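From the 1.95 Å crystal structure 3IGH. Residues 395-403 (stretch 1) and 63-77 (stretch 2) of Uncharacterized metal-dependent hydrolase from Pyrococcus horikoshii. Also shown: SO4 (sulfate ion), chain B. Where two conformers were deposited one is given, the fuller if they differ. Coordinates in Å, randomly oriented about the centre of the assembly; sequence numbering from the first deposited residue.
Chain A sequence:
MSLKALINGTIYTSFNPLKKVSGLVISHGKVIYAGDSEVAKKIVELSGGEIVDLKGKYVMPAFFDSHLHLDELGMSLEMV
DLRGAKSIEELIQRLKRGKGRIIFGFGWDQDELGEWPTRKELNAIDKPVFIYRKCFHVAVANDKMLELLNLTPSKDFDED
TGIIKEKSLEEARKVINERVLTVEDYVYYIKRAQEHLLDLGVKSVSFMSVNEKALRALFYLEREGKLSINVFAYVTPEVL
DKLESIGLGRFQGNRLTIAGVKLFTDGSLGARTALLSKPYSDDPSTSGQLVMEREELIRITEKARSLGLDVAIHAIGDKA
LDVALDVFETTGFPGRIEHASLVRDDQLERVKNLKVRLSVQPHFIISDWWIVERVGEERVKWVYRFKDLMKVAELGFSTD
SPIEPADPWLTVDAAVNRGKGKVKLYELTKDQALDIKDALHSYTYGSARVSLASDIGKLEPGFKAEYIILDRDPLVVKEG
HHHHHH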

ATOM      1  N   LEU A 395      11.815 -21.187 -11.942  1.00 35.07           N
ATOM      2  CA  LEU A 395      13.161 -20.830 -11.532  1.00 33.69           C
ATOM      3  C   LEU A 395      13.419 -19.371 -11.879  1.00 32.99           C
ATOM      4  O   LEU A 395      13.192 -18.950 -13.011  1.00 33.51           O
ATOM      5  CB  LEU A 395      14.159 -21.735 -12.258  1.00 36.36           C
ATOM      6  CG  LEU A 395      15.630 -21.791 -11.854  1.00 40.32           C
ATOM      7  CD1 LEU A 395      15.797 -22.527 -10.541  1.00 43.13           C
ATOM      8  CD2 LEU A 395      16.412 -22.510 -12.940  1.00 50.04           C
ATOM      9  N   GLY A 396      13.885 -18.601 -10.899  1.00 28.41           N
ATOM     10  CA  GLY A 396      14.241 -17.206 -11.128  1.00 31.20           C
ATOM     11  C   GLY A 396      15.726 -17.008 -10.904  1.00 27.98           C
ATOM     12  O   GLY A 396      16.331 -17.722 -10.106  1.00 33.89           O
ATOM     13  N   PHE A 397      16.315 -16.047 -11.614  1.00 28.40           N
ATOM     14  CA  PHE A 397      17.735 -15.744 -11.435  1.00 27.55           C
ATOM     15  C   PHE A 397      17.896 -14.501 -10.574  1.00 28.34           C
ATOM     16  O   PHE A 397      17.069 -13.580 -10.601  1.00 28.40           O
ATOM     17  CB  PHE A 397      18.434 -15.513 -12.785  1.00 33.19           C
ATOM     18  CG  PHE A 397      18.796 -16.781 -13.535  1.00 32.19           C
ATOM     19  CD1 PHE A 397      18.469 -18.042 -13.042  1.00 28.48           C
ATOM     20  CD2 PHE A 397      19.448 -16.693 -14.764  1.00 35.06           C
ATOM     21  CE1 PHE A 397      18.799 -19.197 -13.744  1.00 31.66           C
ATOM     22  CE2 PHE A 397      19.776 -17.834 -15.477  1.00 28.60           C
ATOM     23  CZ  PHE A 397      19.448 -19.095 -14.962  1.00 34.82           C
ATOM     24  N   SER A 398      18.996 -14.469  -9.839  1.00 29.40           N
ATOM     25  CA  SER A 398      19.298 -13.366  -8.964  1.00 30.84           C
ATOM     26  C   SER A 398      20.800 -13.305  -8.718  1.00 28.63           C
ATOM     27  O   SER A 398      21.531 -14.211  -9.100  1.00 28.06           O
ATOM     28  CB  SER A 398      18.564 -13.546  -7.634  1.00 32.72           C
ATOM     29  OG  SER A 398      18.779 -14.828  -7.078  1.00 34.62           O
ATOM     30  N   THR A 399      21.241 -12.239  -8.061  1.00 32.41           N
ATOM     31  CA  THR A 399      22.653 -12.031  -7.806  1.00 28.60           C
ATOM     32  C   THR A 399      22.992 -12.086  -6.327  1.00 35.11           C
ATOM     33  O   THR A 399      24.161 -12.242  -5.982  1.00 32.57           O
ATOM     34  CB  THR A 399      23.135 -10.662  -8.344  1.00 29.23           C
ATOM     35  OG1 THR A 399      22.310  -9.615  -7.815  1.00 31.66           O
ATOM     36  CG2 THR A 399      23.090 -10.629  -9.870  1.00 29.23           C
ATOM     37  N   ASP A 400      21.983 -11.932  -5.459  1.00 28.42           N
ATOM     38  CA  ASP A 400      22.198 -11.714  -4.026  1.00 28.46           C
ATOM     39  C   ASP A 400      23.122 -10.515  -3.815  1.00 29.54           C
ATOM     40  O   ASP A 400      23.901 -10.475  -2.866  1.00 28.05           O
ATOM     41  CB  ASP A 400      22.743 -12.985  -3.330  1.00 30.43           C
ATOM     42  CG  ASP A 400      22.606 -12.936  -1.818  1.00 46.74           C
ATOM     43  OD1 ASP A 400      21.729 -12.202  -1.308  1.00 35.67           O
ATOM     44  OD2 ASP A 400      23.392 -13.630  -1.138  1.00 44.43           O
ATOM     45  N   SER A 401      23.031  -9.537  -4.713  1.00 29.05           N
ATOM     46  CA  SER A 401      23.842  -8.331  -4.633  1.00 30.20           C
ATOM     47  C   SER A 401      23.676  -7.685  -3.250  1.00 33.26           C
ATOM     48  O   SER A 401      22.553  -7.610  -2.726  1.00 32.23           O
ATOM     49  CB  SER A 401      23.432  -7.362  -5.745  1.00 33.90           C
ATOM     50  OG  SER A 401      24.084  -6.122  -5.598  1.00 42.94           O
ATOM     51  N   PRO A 402      24.787  -7.227  -2.643  1.00 32.45           N
ATOM     52  CA  PRO A 402      26.156  -7.074  -3.161  1.00 32.48           C
ATOM     53  C   PRO A 402      27.147  -8.242  -2.975  1.00 39.75           C
ATOM     54  O   PRO A 402      28.362  -8.028  -3.119  1.00 33.76           O
ATOM     55  CB  PRO A 402      26.654  -5.860  -2.385  1.00 31.52           C
ATOM     56  CG  PRO A 402      26.008  -6.020  -1.024  1.00 31.25           C
ATOM     57  CD  PRO A 402      24.684  -6.748  -1.257  1.00 27.69           C
ATOM     58  N   ILE A 403      26.654  -9.443  -2.663  1.00 34.91           N
ATOM     59  CA  ILE A 403      27.524 -10.614  -2.499  0.50 36.80           C
ATOM     60  C   ILE A 403      28.165 -10.980  -3.845  1.00 38.49           C
ATOM     61  O   ILE A 403      29.350 -11.313  -3.913  1.00 33.98           O
ATOM     62  CB  ILE A 403      26.763 -11.831  -1.870  0.50 36.30           C
ATOM     63  CG1 ILE A 403      26.110 -11.448  -0.532  0.50 38.15           C
ATOM     64  CG2 ILE A 403      27.676 -13.052  -1.699  0.50 37.25           C
ATOM     65  CD1 ILE A 403      27.055 -10.873   0.512  0.50 35.82           C
TER
HETATM   66  S   SO4 B   1      20.765 -14.658   1.917  1.00 55.65           S
HETATM   67  O1  SO4 B   1      20.202 -13.345   1.676  1.00 45.31           O
HETATM   68  O2  SO4 B   1      21.829 -14.901   0.956  1.00 62.11           O
HETATM   69  O3  SO4 B   1      21.344 -14.692   3.253  1.00 61.71           O
HETATM   70  O4  SO4 B   1      19.716 -15.672   1.752  1.00 50.26           O
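Stretch 2, residues 63-77: FFDSHLHLDELGMSL

Residues 63-77 run alongside residues 395-403 in the same direction, the CA pairs Ser 398–Asp 65 (4.6 Å), Asp 400–Leu 68 (4.2 Å) and Pro 402–Leu 73 (4.9 Å) setting the register. Stretch 2 enters as an extended strand, turns a corner at Ser 66 and His 67, and becomes helical from Leu 70, with His 69 at the N-cap position.

Main-chain hydrogen bonds tie the two backbones together at three levels: Ser 66 N to Phe 397 O (3.2 Å, nearly linear), Asp 400 N to His 67 O (2.9 Å) and His 69 N to Ser 401 O (2.8 Å).

The carboxylate of Asp 65 reinforces the corner. Its OD2 accepts a short hydrogen bond from Thr 399 OG1 (2.5 Å), while OD1 accepts from both Thr 399 N (3.2 Å) and His 67 N (3.1 Å), so one side chain holds both backbones.

Around the sulfate, Asp 400 OD1 lies near the ring planes of both histidines, 3.2 Å from His 67 NE2 and 2.9 Å from His 69 NE2. His 67 NE2 donates to sulfate O1 (3.0 Å).

Pro 402, after a cis peptide bond, packs on the helix: its CG lies 3.5 Å from Glu 72 O, and its CB 3.7 Å from Ser 76 CB and 4.3 Å from Leu 73 CD1.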

ATOM      1  N   PHE A  63      15.479  -6.986 -17.006  1.00 28.16           N
ATOM      2  CA  PHE A  63      15.882  -7.981 -16.032  1.00 27.27           C
ATOM      3  C   PHE A  63      15.112  -7.792 -14.718  1.00 27.64           C
ATOM      4  O   PHE A  63      14.725  -6.670 -14.354  1.00 28.90           O
ATOM      5  CB  PHE A  63      17.396  -7.947 -15.792  1.00 29.98           C
ATOM      6  CG  PHE A  63      18.209  -8.452 -16.968  1.00 30.68           C
ATOM      7  CD1 PHE A  63      18.378  -9.821 -17.180  1.00 29.73           C
ATOM      8  CD2 PHE A  63      18.789  -7.560 -17.864  1.00 34.46           C
ATOM      9  CE1 PHE A  63      19.132 -10.298 -18.258  1.00 33.39           C
ATOM     10  CE2 PHE A  63      19.546  -8.022 -18.947  1.00 33.46           C
ATOM     11  CZ  PHE A  63      19.712  -9.390 -19.148  1.00 32.40           C
ATOM     12  N   PHE A  64      14.872  -8.908 -14.044  1.00 26.45           N
ATOM     13  CA  PHE A  64      14.202  -8.918 -12.743  1.00 27.51           C
ATOM     14  C   PHE A  64      15.120  -9.727 -11.824  1.00 27.57           C
ATOM     15  O   PHE A  64      15.254 -10.936 -11.984  1.00 26.39           O
ATOM     16  CB  PHE A  64      12.825  -9.580 -12.908  1.00 25.93           C
ATOM     17  CG  PHE A  64      11.887  -9.427 -11.719  1.00 28.88           C
ATOM     18  CD1 PHE A  64      10.543  -9.150 -11.943  1.00 27.50           C
ATOM     19  CD2 PHE A  64      12.328  -9.578 -10.395  1.00 27.78           C
ATOM     20  CE1 PHE A  64       9.642  -9.000 -10.874  1.00 34.44           C
ATOM     21  CE2 PHE A  64      11.443  -9.434  -9.325  1.00 29.14           C
ATOM     22  CZ  PHE A  64      10.089  -9.141  -9.575  1.00 27.83           C
ATOM     23  N   ASP A  65      15.787  -9.062 -10.887  1.00 24.30           N
ATOM     24  CA  ASP A  65      16.657  -9.767  -9.959  1.00 27.28           C
ATOM     25  C   ASP A  65      15.804 -10.240  -8.793  1.00 30.06           C
ATOM     26  O   ASP A  65      15.371  -9.443  -7.982  1.00 27.86           O
ATOM     27  CB  ASP A  65      17.778  -8.847  -9.458  1.00 24.38           C
ATOM     28  CG  ASP A  65      18.872  -9.600  -8.693  1.00 33.91           C
ATOM     29  OD1 ASP A  65      18.568 -10.426  -7.806  1.00 29.27           O
ATOM     30  OD2 ASP A  65      20.063  -9.325  -8.941  1.00 34.39           O
ATOM     31  N   SER A  66      15.594 -11.545  -8.691  1.00 26.69           N
ATOM     32  CA  SER A  66      14.623 -12.065  -7.719  1.00 25.39           C
ATOM     33  C   SER A  66      15.133 -12.188  -6.279  1.00 28.16           C
ATOM     34  O   SER A  66      14.406 -12.683  -5.411  1.00 30.86           O
ATOM     35  CB  SER A  66      14.042 -13.399  -8.210  1.00 30.21           C
ATOM     36  OG  SER A  66      15.050 -14.385  -8.309  1.00 37.19           O
ATOM     37  N   HIS A  67      16.348 -11.712  -6.002  1.00 25.49           N
ATOM     38  CA  HIS A  67      16.913 -11.804  -4.640  1.00 30.66           C
ATOM     39  C   HIS A  67      18.146 -10.929  -4.503  1.00 25.79           C
ATOM     40  O   HIS A  67      19.235 -11.321  -4.916  1.00 29.82           O
ATOM     41  CB  HIS A  67      17.256 -13.271  -4.305  1.00 26.03           C
ATOM     42  CG  HIS A  67      17.765 -13.499  -2.913  1.00 33.58           C
ATOM     43  ND1 HIS A  67      17.190 -14.418  -2.063  1.00 42.81           N
ATOM     44  CD2 HIS A  67      18.811 -12.969  -2.237  1.00 35.28           C
ATOM     45  CE1 HIS A  67      17.854 -14.438  -0.922  1.00 36.18           C
ATOM     46  NE2 HIS A  67      18.838 -13.561  -0.996  1.00 39.73           N
ATOM     47  N   LEU A  68      17.983  -9.753  -3.906  1.00 27.00           N
ATOM     48  CA  LEU A  68      19.131  -8.931  -3.555  1.00 28.52           C
ATOM     49  C   LEU A  68      18.857  -8.080  -2.319  1.00 28.63           C
ATOM     50  O   LEU A  68      17.740  -8.062  -1.795  1.00 30.39           O
ATOM     51  CB  LEU A  68      19.602  -8.076  -4.754  1.00 30.02           C
ATOM     52  CG  LEU A  68      18.621  -7.236  -5.573  1.00 36.00           C
ATOM     53  CD1 LEU A  68      17.933  -6.137  -4.742  1.00 27.11           C
ATOM     54  CD2 LEU A  68      19.379  -6.615  -6.726  1.00 29.19           C
ATOM     55  N   HIS A  69      19.883  -7.362  -1.881  1.00 27.30           N
ATOM     56  CA  HIS A  69      19.804  -6.506  -0.714  1.00 26.97           C
ATOM     57  C   HIS A  69      20.080  -5.089  -1.171  1.00 34.10           C
ATOM     58  O   HIS A  69      21.232  -4.689  -1.321  1.00 37.15           O
ATOM     59  CB  HIS A  69      20.845  -6.930   0.317  1.00 28.59           C
ATOM     60  CG  HIS A  69      20.758  -8.370   0.711  1.00 36.97           C
ATOM     61  ND1 HIS A  69      19.967  -8.811   1.749  1.00 41.78           N
ATOM     62  CD2 HIS A  69      21.375  -9.467   0.214  1.00 38.90           C
ATOM     63  CE1 HIS A  69      20.092 -10.123   1.868  1.00 37.19           C
ATOM     64  NE2 HIS A  69      20.937 -10.547   0.945  1.00 45.59           N
ATOM     65  N   LEU A  70      19.007  -4.338  -1.392  1.00 29.26           N
ATOM     66  CA  LEU A  70      19.063  -2.999  -1.953  1.00 31.32           C
ATOM     67  C   LEU A  70      19.843  -2.054  -1.043  1.00 32.55           C
ATOM     68  O   LEU A  70      20.677  -1.285  -1.514  1.00 35.52           O
ATOM     69  CB  LEU A  70      17.626  -2.505  -2.171  1.00 39.09           C
ATOM     70  CG  LEU A  70      17.127  -1.779  -3.413  1.00 35.49           C
ATOM     71  CD1 LEU A  70      17.690  -2.338  -4.704  1.00 27.67           C
ATOM     72  CD2 LEU A  70      15.603  -1.833  -3.457  1.00 27.03           C
ATOM     73  N   ASP A  71      19.599  -2.138   0.263  1.00 29.09           N
ATOM     74  CA  ASP A  71      20.298  -1.277   1.220  1.00 33.76           C
ATOM     75  C   ASP A  71      21.801  -1.600   1.297  1.00 34.54           C
ATOM     76  O   ASP A  71      22.639  -0.692   1.292  1.00 35.37           O
ATOM     77  CB  ASP A  71      19.641  -1.335   2.606  1.00 31.42           C
ATOM     78  CG  ASP A  71      19.495  -2.762   3.153  1.00 42.49           C
ATOM     79  OD1 ASP A  71      19.670  -3.769   2.418  1.00 33.39           O
ATOM     80  OD2 ASP A  71      19.192  -2.874   4.349  1.00 40.76           O
ATOM     81  N   GLU A  72      22.132  -2.889   1.331  1.00 28.73           N
ATOM     82  CA  GLU A  72      23.521  -3.326   1.376  1.00 30.68           C
ATOM     83  C   GLU A  72      24.257  -3.004   0.082  1.00 32.85           C
ATOM     84  O   GLU A  72      25.444  -2.715   0.115  1.00 31.78           O
ATOM     85  CB  GLU A  72      23.616  -4.808   1.687  1.00 30.22           C
ATOM     86  CG  GLU A  72      23.212  -5.164   3.114  1.00 36.45           C
ATOM     87  CD  GLU A  72      23.157  -6.671   3.356  1.00 44.85           C
ATOM     88  OE1 GLU A  72      23.655  -7.447   2.508  1.00 49.06           O
ATOM     89  OE2 GLU A  72      22.611  -7.080   4.401  1.00 64.56           O
ATOM     90  N   LEU A  73      23.554  -3.045  -1.049  1.00 28.72           N
ATOM     91  CA  LEU A  73      24.165  -2.691  -2.329  1.00 29.60           C
ATOM     92  C   LEU A  73      24.551  -1.208  -2.326  1.00 34.94           C
ATOM     93  O   LEU A  73      25.653  -0.846  -2.734  1.00 28.60           O
ATOM     94  CB  LEU A  73      23.242  -3.010  -3.512  1.00 28.65           C
ATOM     95  CG  LEU A  73      23.684  -2.527  -4.907  1.00 29.86           C
ATOM     96  CD1 LEU A  73      25.069  -3.051  -5.286  1.00 28.13           C
ATOM     97  CD2 LEU A  73      22.639  -2.909  -5.986  1.00 27.33           C
ATOM     98  N   GLY A  74      23.637  -0.365  -1.865  1.00 29.58           N
ATOM     99  CA  GLY A  74      23.905   1.066  -1.694  1.00 29.18           C
ATOM    100  C   GLY A  74      25.115   1.327  -0.812  1.00 31.74           C
ATOM    101  O   GLY A  74      25.967   2.128  -1.177  1.00 34.64           O
ATOM    102  N   MET A  75      25.195   0.624   0.324  1.00 32.96           N
ATOM    103  CA  MET A  75      26.323   0.754   1.260  0.50 36.13           C
ATOM    104  C   MET A  75      27.631   0.346   0.588  1.00 36.30           C
ATOM    105  O   MET A  75      28.630   1.064   0.688  1.00 33.63           O
ATOM    106  CB  MET A  75      26.106  -0.060   2.554  0.50 35.01           C
ATOM    107  CG  MET A  75      27.398  -0.230   3.409  0.50 45.44           C
ATOM    108  SD  MET A  75      27.247  -0.607   5.179  0.50 46.75           S
ATOM    109  CE  MET A  75      26.419   0.883   5.728  0.50 30.03           C
ATOM    110  N   SER A  76      27.599  -0.794  -0.117  1.00 33.16           N
ATOM    111  CA  SER A  76      28.772  -1.348  -0.802  0.50 33.39           C
ATOM    112  C   SER A  76      29.326  -0.388  -1.853  1.00 35.58           C
ATOM    113  O   SER A  76      30.534  -0.278  -2.024  1.00 37.38           O
ATOM    114  CB  SER A  76      28.414  -2.684  -1.454  0.50 32.72           C
ATOM    115  OG  SER A  76      29.523  -3.260  -2.124  0.50 29.60           O
ATOM    116  N   LEU A  77      28.429   0.295  -2.558  1.00 29.68           N
ATOM    117  CA  LEU A  77      28.829   1.250  -3.594  1.00 34.66           C
ATOM    118  C   LEU A  77      29.501   2.510  -3.027  1.00 39.09           C
ATOM    119  O   LEU A  77      30.238   3.197  -3.733  1.00 39.63           O
ATOM    120  CB  LEU A  77      27.636   1.626  -4.481  1.00 33.46           C
ATOM    121  CG  LEU A  77      27.104   0.507  -5.398  1.00 37.83           C
ATOM    122  CD1 LEU A  77      25.675   0.797  -5.851  1.00 37.08           C
ATOM    123  CD2 LEU A  77      28.019   0.260  -6.600  1.00 37.70           C
TER